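Local coordinates for protein methionyl-tRNA formyltransferase (Clostridium thermocellum, PDB 1ZGH) that probably transfers a formyl group from 10-formyltetrahydrofolate to the methionine of initiator methionyl-tRNA, at residues A36-W41 / W86-P91; T106-G111 / K129-K134; F146-D151 / F168-P173. All blocks are in the same frame, centred on the assembly; numbering follows the deposited sequence.

Interaction 1: A36-W41 / W86-P91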
loop_
_atom_site.group_PDB
_atom_site.type_symbol
_atom_site.label_atom_id
_atom_site.label_comp_id
_atom_site.label_asym_id
_atom_site.label_seq_id
_atom_site.Cartn_x
_atom_site.Cartn_y
_atom_site.Cartn_z
ATOM N N ALA A 36 -11.959 -1.428 -4.263
ATOM C CA ALA A 36 -11.961 -0.300 -3.341
ATOM C C ALA A 36 -10.524 0.161 -3.161
ATOM O O ALA A 36 -9.673 -0.570 -2.676
ATOM C CB ALA A 36 -12.605 -0.706 -2.013
ATOM N N THR A 37 -10.220 1.356 -3.625
ATOM C CA THR A 37 -8.821 1.821 -3.561
ATOM C C THR A 37 -8.774 3.334 -3.516
ATOM O O THR A 37 -9.699 4.017 -4.005
ATOM C CB THR A 37 -8.027 1.306 -4.796
ATOM O OG1 THR A 37 -6.611 1.450 -4.590
ATOM C CG2 THR A 37 -8.491 2.030 -6.101
ATOM N N THR A 38 -7.665 3.836 -2.974
ATOM C CA THR A 38 -7.298 5.229 -3.063
ATOM C C THR A 38 -5.912 5.357 -3.714
ATOM O O THR A 38 -5.231 4.358 -3.991
ATOM C CB THR A 38 -7.321 5.859 -1.661
ATOM O OG1 THR A 38 -6.368 5.197 -0.869
ATOM C CG2 THR A 38 -8.682 5.665 -1.042
ATOM N N LYS A 39 -5.536 6.611 -3.936
ATOM C CA LYS A 39 -4.329 7.069 -4.651
ATOM C C LYS A 39 -4.572 7.108 -6.132
ATOM O O LYS A 39 -5.163 6.191 -6.710
ATOM C CB LYS A 39 -3.072 6.277 -4.335
ATOM C CG LYS A 39 -2.770 6.146 -2.844
ATOM C CD LYS A 39 -2.542 7.515 -2.116
ATOM C CE LYS A 39 -1.889 7.270 -0.775
ATOM N NZ LYS A 39 -1.658 8.519 0.028
ATOM N N SER A 40 -4.136 8.197 -6.753
ATOM C CA SER A 40 -4.430 8.450 -8.146
ATOM C C SER A 40 -4.036 7.279 -9.058
ATOM O O SER A 40 -4.764 6.931 -9.982
ATOM C CB SER A 40 -3.726 9.759 -8.593
ATOM O OG SER A 40 -2.316 9.651 -8.501
ATOM N N TRP A 41 -2.867 6.674 -8.826
ATOM C CA TRP A 41 -2.381 5.624 -9.757
ATOM C C TRP A 41 -3.269 4.358 -9.659
ATOM O O TRP A 41 -3.544 3.702 -10.653
ATOM C CB TRP A 41 -0.887 5.313 -9.530
ATOM C CG TRP A 41 -0.544 4.974 -8.100
ATOM C CD1 TRP A 41 -0.626 3.761 -7.511
ATOM C CD2 TRP A 41 -0.121 5.886 -7.079
ATOM N NE1 TRP A 41 -0.249 3.838 -6.186
ATOM C CE2 TRP A 41 0.036 5.142 -5.890
ATOM C CE3 TRP A 41 0.165 7.252 -7.063
ATOM C CZ2 TRP A 41 0.500 5.720 -4.712
ATOM C CZ3 TRP A 41 0.572 7.829 -5.892
ATOM C CH2 TRP A 41 0.744 7.067 -4.735
ATOM N N TRP A 86 -6.063 0.757 0.672
ATOM C CA TRP A 86 -7.220 1.273 1.369
ATOM C C TRP A 86 -6.828 1.715 2.759
ATOM O O TRP A 86 -6.268 0.953 3.536
ATOM C CB TRP A 86 -8.296 0.203 1.445
ATOM C CG TRP A 86 -9.665 0.662 1.866
ATOM C CD1 TRP A 86 -10.277 0.382 3.044
ATOM C CD2 TRP A 86 -10.596 1.432 1.098
ATOM N NE1 TRP A 86 -11.523 0.945 3.076
ATOM C CE2 TRP A 86 -11.754 1.584 1.886
ATOM C CE3 TRP A 86 -10.574 1.996 -0.194
ATOM C CZ2 TRP A 86 -12.872 2.284 1.448
ATOM C CZ3 TRP A 86 -11.695 2.708 -0.628
ATOM C CH2 TRP A 86 -12.827 2.838 0.189
ATOM N N SER A 87 -7.302 2.901 3.085
ATOM C CA SER A 87 -6.811 3.704 4.189
ATOM C C SER A 87 -7.544 3.413 5.500
ATOM O O SER A 87 -6.963 3.502 6.589
ATOM C CB SER A 87 -6.977 5.179 3.765
ATOM O OG SER A 87 -6.959 5.271 2.317
ATOM N N TRP A 88 -8.809 3.042 5.400
ATOM C CA TRP A 88 -9.656 2.898 6.562
ATOM C C TRP A 88 -9.868 1.443 6.996
ATOM O O TRP A 88 -9.622 0.515 6.230
ATOM C CB TRP A 88 -10.987 3.564 6.274
ATOM C CG TRP A 88 -10.821 4.981 5.827
ATOM C CD1 TRP A 88 -10.609 6.088 6.630
ATOM C CD2 TRP A 88 -10.833 5.461 4.479
ATOM N NE1 TRP A 88 -10.504 7.217 5.853
ATOM C CE2 TRP A 88 -10.641 6.864 4.533
ATOM C CE3 TRP A 88 -11.013 4.848 3.230
ATOM C CZ2 TRP A 88 -10.607 7.657 3.382
ATOM C CZ3 TRP A 88 -10.995 5.640 2.091
ATOM C CH2 TRP A 88 -10.797 7.031 2.174
ATOM N N ILE A 89 -10.291 1.276 8.248
ATOM C CA ILE A 89 -10.686 -0.022 8.808
ATOM C C ILE A 89 -11.861 -0.558 8.009
ATOM O O ILE A 89 -12.852 0.151 7.822
ATOM C CB ILE A 89 -11.163 0.103 10.262
ATOM C CG1 ILE A 89 -9.999 0.457 11.195
ATOM C CG2 ILE A 89 -11.857 -1.203 10.745
ATOM C CD1 ILE A 89 -10.477 0.842 12.587
ATOM N N ILE A 90 -11.757 -1.807 7.576
ATOM C CA ILE A 90 -12.866 -2.463 6.840
ATOM C C ILE A 90 -13.884 -3.004 7.843
ATOM O O ILE A 90 -13.524 -3.827 8.662
ATOM C CB ILE A 90 -12.349 -3.606 5.939
ATOM C CG1 ILE A 90 -11.313 -3.056 4.952
ATOM C CG2 ILE A 90 -13.553 -4.311 5.201
ATOM C CD1 ILE A 90 -10.439 -4.112 4.254
ATOM N N PRO A 91 -15.158 -2.542 7.782
ATOM C CA PRO A 91 -16.177 -2.990 8.715
ATOM C C PRO A 91 -16.355 -4.509 8.750
ATOM O O PRO A 91 -16.208 -5.171 7.723
ATOM C CB PRO A 91 -17.469 -2.337 8.193
ATOM C CG PRO A 91 -17.030 -1.226 7.355
ATOM C CD PRO A 91 -15.690 -1.571 6.807
#
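Thr37 and Trp86 bring the two backbones together, their CA atoms 5.2 Å apart, where the chain leaves the end of strand 31-36 and meets the loop that follows strand 80-83. Segment 36-41 passes from Ala36, at the end of its strand, through loop to Lys39, the N-cap residue of helix 40-52; segment 86-91 has no regular structure and ends at Pro91, which holds the same position before helix 92-95. The indole of Trp86 makes most of the contact from the loop side. Its CG is anti to the backbone N (chi1 -167°), which sends the six-membered ring back along the strand end to Ala36. There the CB of Ala36 makes a CH-pi contact over the face, 4.0 Å from the ring centroid and 20° off the normal. The backbone comes closer still, with Thr37 N 3.5 Å from Trp86 CE3, approaching obliquely. On the opposite face of the Trp86 ring lies Trp88 CE3, near the rim, so methyl and indole sandwich this ring. Thr38 uses both its branches. Its CG2 methyl meets the second indole at 3.9 Å from Trp88 CZ3 and also approaches Trp86, while OG1 is hydrogen-bonded to Ser87 OG at 3.2 Å. The same OG1 is bonded to ND1 of His85, its stronger polar partner. Phe83 adds an edge-to-face contact to Trp86. The contact thus joins the C-terminal ends of the neighbouring parallel strands 31-36 and 80-83, paired through Ala36 and Leu82, where the following loops of an alpha/beta sheet meet. Chemically it is mainly apolar, Trp86 and Thr38 together giving more than half of the 227 Å² buried, while the Thr38 hydroxyl, shared between His85 and Ser87, ties loop to strand end at the polar margin.

Interaction 2: T106-G111 / K129-K134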
loop_
_atom_site.group_PDB
_atom_site.type_symbol
_atom_site.label_atom_id
_atom_site.label_comp_id
_atom_site.label_asym_id
_atom_site.label_seq_id
_atom_site.Cartn_x
_atom_site.Cartn_y
_atom_site.Cartn_z
ATOM N N THR A 106 4.315 -7.175 2.485
ATOM C CA THR A 106 5.339 -7.915 3.201
ATOM C C THR A 106 5.179 -9.424 2.957
ATOM O O THR A 106 4.118 -9.917 2.506
ATOM C CB THR A 106 5.328 -7.628 4.705
ATOM O OG1 THR A 106 4.169 -8.236 5.309
ATOM C CG2 THR A 106 5.334 -6.129 4.967
ATOM N N ASP A 107 6.268 -10.121 3.246
ATOM C CA ASP A 107 6.350 -11.559 3.140
ATOM C C ASP A 107 5.748 -12.194 4.427
ATOM O O ASP A 107 6.459 -12.699 5.304
ATOM C CB ASP A 107 7.834 -11.932 2.898
ATOM C CG ASP A 107 8.019 -13.395 2.445
ATOM O OD1 ASP A 107 7.015 -14.123 2.329
ATOM O OD2 ASP A 107 9.183 -13.810 2.207
ATOM N N LEU A 108 4.421 -12.161 4.521
ATOM C CA LEU A 108 3.697 -12.540 5.750
ATOM C C LEU A 108 3.976 -13.987 6.150
ATOM O O LEU A 108 4.097 -14.839 5.264
ATOM C CB LEU A 108 2.188 -12.329 5.564
ATOM C CG LEU A 108 1.734 -10.869 5.568
ATOM C CD1 LEU A 108 0.305 -10.756 5.025
ATOM C CD2 LEU A 108 1.819 -10.292 6.950
ATOM N N PRO A 109 4.050 -14.285 7.480
ATOM C CA PRO A 109 3.742 -13.461 8.667
ATOM C C PRO A 109 4.803 -12.432 9.107
ATOM O O PRO A 109 4.591 -11.731 10.105
ATOM C CB PRO A 109 3.535 -14.509 9.766
ATOM C CG PRO A 109 4.499 -15.607 9.389
ATOM C CD PRO A 109 4.473 -15.645 7.865
ATOM N N PHE A 110 5.916 -12.306 8.375
ATOM C CA PHE A 110 6.829 -11.181 8.610
ATOM C C PHE A 110 6.132 -9.871 8.199
ATOM O O PHE A 110 5.571 -9.763 7.111
ATOM C CB PHE A 110 8.153 -11.336 7.843
ATOM C CG PHE A 110 9.059 -10.136 7.959
ATOM C CD1 PHE A 110 9.911 -9.997 9.056
ATOM C CD2 PHE A 110 9.052 -9.132 6.989
ATOM C CE1 PHE A 110 10.741 -8.866 9.179
ATOM C CE2 PHE A 110 9.886 -8.004 7.108
ATOM C CZ PHE A 110 10.731 -7.887 8.213
ATOM N N GLY A 111 6.146 -8.892 9.093
ATOM C CA GLY A 111 5.720 -7.542 8.764
ATOM C C GLY A 111 4.229 -7.327 8.700
ATOM O O GLY A 111 3.743 -6.575 7.863
ATOM N N LYS A 129 7.739 -9.108 -0.713
ATOM C CA LYS A 129 6.690 -9.761 -1.488
ATOM C C LYS A 129 5.384 -9.018 -1.239
ATOM O O LYS A 129 5.190 -8.423 -0.182
ATOM C CB LYS A 129 6.564 -11.239 -1.115
ATOM C CG LYS A 129 7.731 -12.103 -1.605
ATOM C CD LYS A 129 7.376 -13.545 -1.617
ATOM C CE LYS A 129 8.606 -14.464 -1.723
ATOM N NZ LYS A 129 9.489 -14.050 -2.841
ATOM N N ILE A 130 4.517 -9.005 -2.240
ATOM C CA ILE A 130 3.147 -8.565 -2.077
ATOM C C ILE A 130 2.324 -9.827 -1.804
ATOM O O ILE A 130 2.351 -10.751 -2.615
ATOM C CB ILE A 130 2.627 -7.856 -3.360
ATOM C CG1 ILE A 130 3.586 -6.720 -3.760
ATOM C CG2 ILE A 130 1.189 -7.338 -3.160
ATOM C CD1 ILE A 130 3.241 -6.068 -5.100
ATOM N N SER A 131 1.662 -9.884 -0.642
ATOM C CA SER A 131 0.793 -10.975 -0.265
ATOM C C SER A 131 -0.673 -10.578 -0.441
ATOM O O SER A 131 -1.148 -9.587 0.147
ATOM C CB SER A 131 1.012 -11.394 1.195
ATOM O OG SER A 131 2.362 -11.634 1.478
ATOM N N ALA A 132 -1.389 -11.354 -1.252
ATOM C CA ALA A 132 -2.844 -11.225 -1.348
ATOM C C ALA A 132 -3.431 -12.080 -0.228
ATOM O O ALA A 132 -3.161 -13.294 -0.161
ATOM C CB ALA A 132 -3.330 -11.665 -2.710
ATOM N N ILE A 133 -4.192 -11.444 0.667
ATOM C CA ILE A 133 -4.768 -12.115 1.836
ATOM C C ILE A 133 -6.250 -11.846 2.022
ATOM O O ILE A 133 -6.759 -10.799 1.626
ATOM C CB ILE A 133 -4.062 -11.707 3.144
ATOM C CG1 ILE A 133 -4.354 -10.241 3.491
ATOM C CG2 ILE A 133 -2.568 -11.952 3.011
ATOM C CD1 ILE A 133 -3.753 -9.790 4.804
ATOM N N LYS A 134 -6.929 -12.810 2.630
ATOM C CA LYS A 134 -8.346 -12.710 2.914
ATOM C C LYS A 134 -8.502 -12.027 4.256
ATOM O O LYS A 134 -8.054 -12.550 5.287
ATOM C CB LYS A 134 -8.993 -14.101 2.985
ATOM C CG LYS A 134 -10.515 -14.031 2.985
ATOM C CD LYS A 134 -11.149 -15.372 3.113
ATOM C CE LYS A 134 -12.656 -15.233 3.240
ATOM N NZ LYS A 134 -13.331 -16.533 2.959
#
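Ser131 OG donates to the carbonyl oxygen of Thr106 at 2.7 Å, the one hydrogen bond joining the two segments. The hydroxyl points away from its own carbonyl carbon (chi1 -51°), which directs it to the loop, and it lies nearly in line with the Thr106 carbonyl, at a C=O...OG angle of 162°. Further along the strand, the CD1 methyl of Leu108 packs against Ile133 CG2 at 3.7 Å and against Ser131 CB at 3.9 Å; the Leu108 and Ile133 side chains cross at about a right angle. Asp107 and Lys129 run side by side in the same direction, yet their charged ends do not meet, Asp107 OD2 and Lys129 NZ being 5.1 Å apart. Each has a partner on the adjacent strand instead: Asp107 pairs with Lys147, and Lys129 with Asp149. The loop is shaped from within. Asp107 is the centre of an inverse gamma turn, in which Leu108 N bonds weakly to Thr106 O, giving that oxygen a second donor. Thr106 OG1 donates to Phe110 O over 2.7 Å, in the carbonyl plane, bridging the loop from Thr106 to Phe110. The loop, which links strand 100-104 to strand 112-113 in the chain, lies beside strand 127-134, with Lys147 of strand 144-151 reaching across to Asp107 and Leu108 O. Ile130 and Ala132, whose side chains point away from the loop, pack on Met171 of helix 156-178.

Interaction 3: F146-D151 / F168-P173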
loop_
_atom_site.group_PDB
_atom_site.type_symbol
_atom_site.label_atom_id
_atom_site.label_comp_id
_atom_site.label_asym_id
_atom_site.label_seq_id
_atom_site.Cartn_x
_atom_site.Cartn_y
_atom_site.Cartn_z
ATOM N N PHE A 146 -1.753 -15.967 -2.467
ATOM C CA PHE A 146 -0.413 -16.130 -3.083
ATOM C C PHE A 146 0.390 -14.799 -3.010
ATOM O O PHE A 146 -0.133 -13.764 -2.570
ATOM C CB PHE A 146 -0.504 -16.648 -4.539
ATOM C CG PHE A 146 -1.301 -15.748 -5.476
ATOM C CD1 PHE A 146 -0.674 -14.730 -6.184
ATOM C CD2 PHE A 146 -2.657 -15.931 -5.651
ATOM C CE1 PHE A 146 -1.395 -13.897 -7.040
ATOM C CE2 PHE A 146 -3.387 -15.114 -6.516
ATOM C CZ PHE A 146 -2.753 -14.089 -7.200
ATOM N N LYS A 147 1.656 -14.854 -3.426
ATOM C CA LYS A 147 2.616 -13.758 -3.289
ATOM C C LYS A 147 3.329 -13.491 -4.602
ATOM O O LYS A 147 3.436 -14.393 -5.437
ATOM C CB LYS A 147 3.684 -14.091 -2.233
ATOM C CG LYS A 147 3.132 -14.289 -0.833
ATOM C CD LYS A 147 4.212 -14.681 0.168
ATOM C CE LYS A 147 3.601 -14.993 1.518
ATOM N NZ LYS A 147 4.634 -15.290 2.544
ATOM N N ARG A 148 3.802 -12.252 -4.773
ATOM C CA ARG A 148 4.661 -11.868 -5.899
ATOM C C ARG A 148 5.804 -10.984 -5.397
ATOM O O ARG A 148 5.611 -10.233 -4.442
ATOM C CB ARG A 148 3.863 -11.110 -6.967
ATOM C CG ARG A 148 2.790 -11.932 -7.667
ATOM C CD ARG A 148 3.369 -12.993 -8.585
ATOM N NE ARG A 148 2.320 -13.889 -9.103
ATOM C CZ ARG A 148 2.088 -15.137 -8.698
ATOM N NH1 ARG A 148 2.823 -15.721 -7.754
ATOM N NH2 ARG A 148 1.110 -15.838 -9.264
ATOM N N ASP A 149 6.978 -11.074 -6.031
ATOM C CA ASP A 149 8.132 -10.245 -5.665
ATOM C C ASP A 149 7.952 -8.757 -6.015
ATOM O O ASP A 149 7.261 -8.403 -7.001
ATOM C CB ASP A 149 9.413 -10.729 -6.359
ATOM C CG ASP A 149 9.861 -12.114 -5.897
ATOM O OD1 ASP A 149 9.588 -12.510 -4.734
ATOM O OD2 ASP A 149 10.495 -12.811 -6.717
ATOM N N LEU A 150 8.568 -7.906 -5.196
ATOM C CA LEU A 150 8.549 -6.456 -5.375
ATOM C C LEU A 150 9.874 -5.844 -4.932
ATOM O O LEU A 150 10.312 -6.035 -3.791
ATOM C CB LEU A 150 7.409 -5.812 -4.565
ATOM C CG LEU A 150 7.339 -4.274 -4.602
ATOM C CD1 LEU A 150 6.970 -3.673 -5.978
ATOM C CD2 LEU A 150 6.431 -3.772 -3.534
ATOM N N ASP A 151 10.495 -5.090 -5.834
ATOM C CA ASP A 151 11.697 -4.328 -5.520
ATOM C C ASP A 151 11.363 -2.987 -4.842
ATOM O O ASP A 151 10.367 -2.340 -5.173
ATOM C CB ASP A 151 12.481 -4.073 -6.812
ATOM C CG ASP A 151 13.036 -5.374 -7.442
ATOM O OD1 ASP A 151 13.509 -6.273 -6.699
ATOM O OD2 ASP A 151 13.039 -5.461 -8.694
ATOM N N PHE A 168 -2.518 -5.189 -10.449
ATOM C CA PHE A 168 -3.526 -5.085 -11.510
ATOM C C PHE A 168 -3.250 -5.930 -12.742
ATOM O O PHE A 168 -4.208 -6.439 -13.347
ATOM C CB PHE A 168 -3.764 -3.629 -11.915
ATOM C CG PHE A 168 -4.677 -2.889 -10.960
ATOM C CD1 PHE A 168 -6.044 -3.038 -11.055
ATOM C CD2 PHE A 168 -4.161 -2.065 -9.966
ATOM C CE1 PHE A 168 -6.911 -2.374 -10.170
ATOM C CE2 PHE A 168 -5.006 -1.379 -9.076
ATOM C CZ PHE A 168 -6.412 -1.542 -9.196
ATOM N N ASN A 169 -1.985 -6.101 -13.106
ATOM C CA ASN A 169 -1.669 -6.815 -14.358
ATOM C C ASN A 169 -1.466 -8.302 -14.139
ATOM O O ASN A 169 -1.722 -9.082 -15.037
ATOM C CB ASN A 169 -0.445 -6.212 -15.044
ATOM C CG ASN A 169 -0.704 -4.796 -15.597
ATOM O OD1 ASN A 169 -1.817 -4.259 -15.521
ATOM N ND2 ASN A 169 0.325 -4.213 -16.184
ATOM N N ASP A 170 -1.062 -8.700 -12.935
ATOM C CA ASP A 170 -0.718 -10.101 -12.647
ATOM C C ASP A 170 -1.625 -10.711 -11.575
ATOM O O ASP A 170 -2.312 -11.706 -11.838
ATOM C CB ASP A 170 0.756 -10.173 -12.233
ATOM C CG ASP A 170 1.212 -11.581 -11.847
ATOM O OD1 ASP A 170 2.385 -11.704 -11.411
ATOM O OD2 ASP A 170 0.432 -12.565 -11.982
HETATM N N MSE A 171 -1.672 -10.108 -10.392
HETATM C CA MSE A 171 -2.327 -10.738 -9.255
HETATM C C MSE A 171 -3.864 -10.818 -9.351
HETATM O O MSE A 171 -4.432 -11.891 -9.133
HETATM C CB MSE A 171 -1.884 -10.095 -7.942
HETATM C CG MSE A 171 -0.377 -10.175 -7.744
HETATM SE SE MSE A 171 0.174 -9.459 -6.029
HETATM C CE MSE A 171 -0.099 -11.054 -4.897
ATOM N N ILE A 172 -4.516 -9.699 -9.644
ATOM C CA ILE A 172 -5.956 -9.659 -9.779
ATOM C C ILE A 172 -6.452 -10.619 -10.888
ATOM O O ILE A 172 -7.294 -11.451 -10.612
ATOM C CB ILE A 172 -6.516 -8.208 -9.876
ATOM C CG1 ILE A 172 -6.433 -7.556 -8.481
ATOM C CG2 ILE A 172 -7.998 -8.211 -10.309
ATOM C CD1 ILE A 172 -6.870 -6.103 -8.404
ATOM N N PRO A 173 -5.902 -10.547 -12.114
ATOM C CA PRO A 173 -6.297 -11.539 -13.140
ATOM C C PRO A 173 -6.144 -13.013 -12.725
ATOM O O PRO A 173 -7.023 -13.840 -13.013
ATOM C CB PRO A 173 -5.372 -11.210 -14.312
ATOM C CG PRO A 173 -5.078 -9.770 -14.136
ATOM C CD PRO A 173 -4.931 -9.584 -12.654
#
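Two bends bring Arg148 and Met171 into contact. Arg148 folds at chi2 (-70°), turning its chain toward Asp170, and Met171, a selenomethionine here, folds at chi3 (85°), which brings its CE methyl beside the CD1-CE1 side of the Phe146 ring and close to the strand backbone. The contacts are ordinary van der Waals ones. Arg148 CG lies 3.6 Å from Met171 CG. The CE methyl of Met171 is 3.8 Å from Phe146 CE1, and the same methyl is 3.6 Å from Phe146 O. Phe146 and Arg148 each run past Met171 in the opposite direction to it. The Phe146 ring also presents its edge to the helix, with CZ 3.4 Å from Met171 O, which lies near the ring plane. Within the strand, Phe146 CD1 lies over one face of the Arg148 guanidinium, 3.6 Å above its plane and toward the rim. At the outer margin Arg148 and Asp170 cross at about a right angle and form a salt bridge, Arg148 NE to Asp170 OD1 at 3.2 Å. The carboxylate meets the guanidinium at its edge, the two planes only moderately tilted, but the N-H points well off the acceptor and the bond is weak. Arg148 NH1 bonds weakly to Lys147 O, and NH2 has its stronger partner in Glu174, one turn further along the helix; two acids thus hold the guanidinium from the helix side, which would probably steady its charge. The strand and helix segments run antiparallel (169°) with axes 9.8 Å apart, the helix being irregular here, with a pi-type turn at 168-171. This is a helix packed antiparallel along a strand of the sheet, as after a beta-alpha connection: strand 144-151, the edge strand of the mixed sheet, leads into helix 156-178, which returns over its face.

In the fold
The three contacts follow one another in the chain and share the mixed sheet of the formyltransferase domain. Interaction 1 joins the end of strand 31-36 to the loop after strand 80-83; interactions 2 and 3 lie further across the same sheet. Centres of interactions 1 and 2 are 17 Å apart and those of 1 and 3 are 18 Å apart; by nearest atoms interaction 1 comes within about 8 Å of interaction 2 and about 5 Å of interaction 3, without touching. Interactions 2 and 3, centres 12 Å apart, do touch, through two salt bridges and packing between neighbouring strands 127-134 and 144-151. The sheet thus carries the loop of interaction 2 on one face and helix 156-178 on the other.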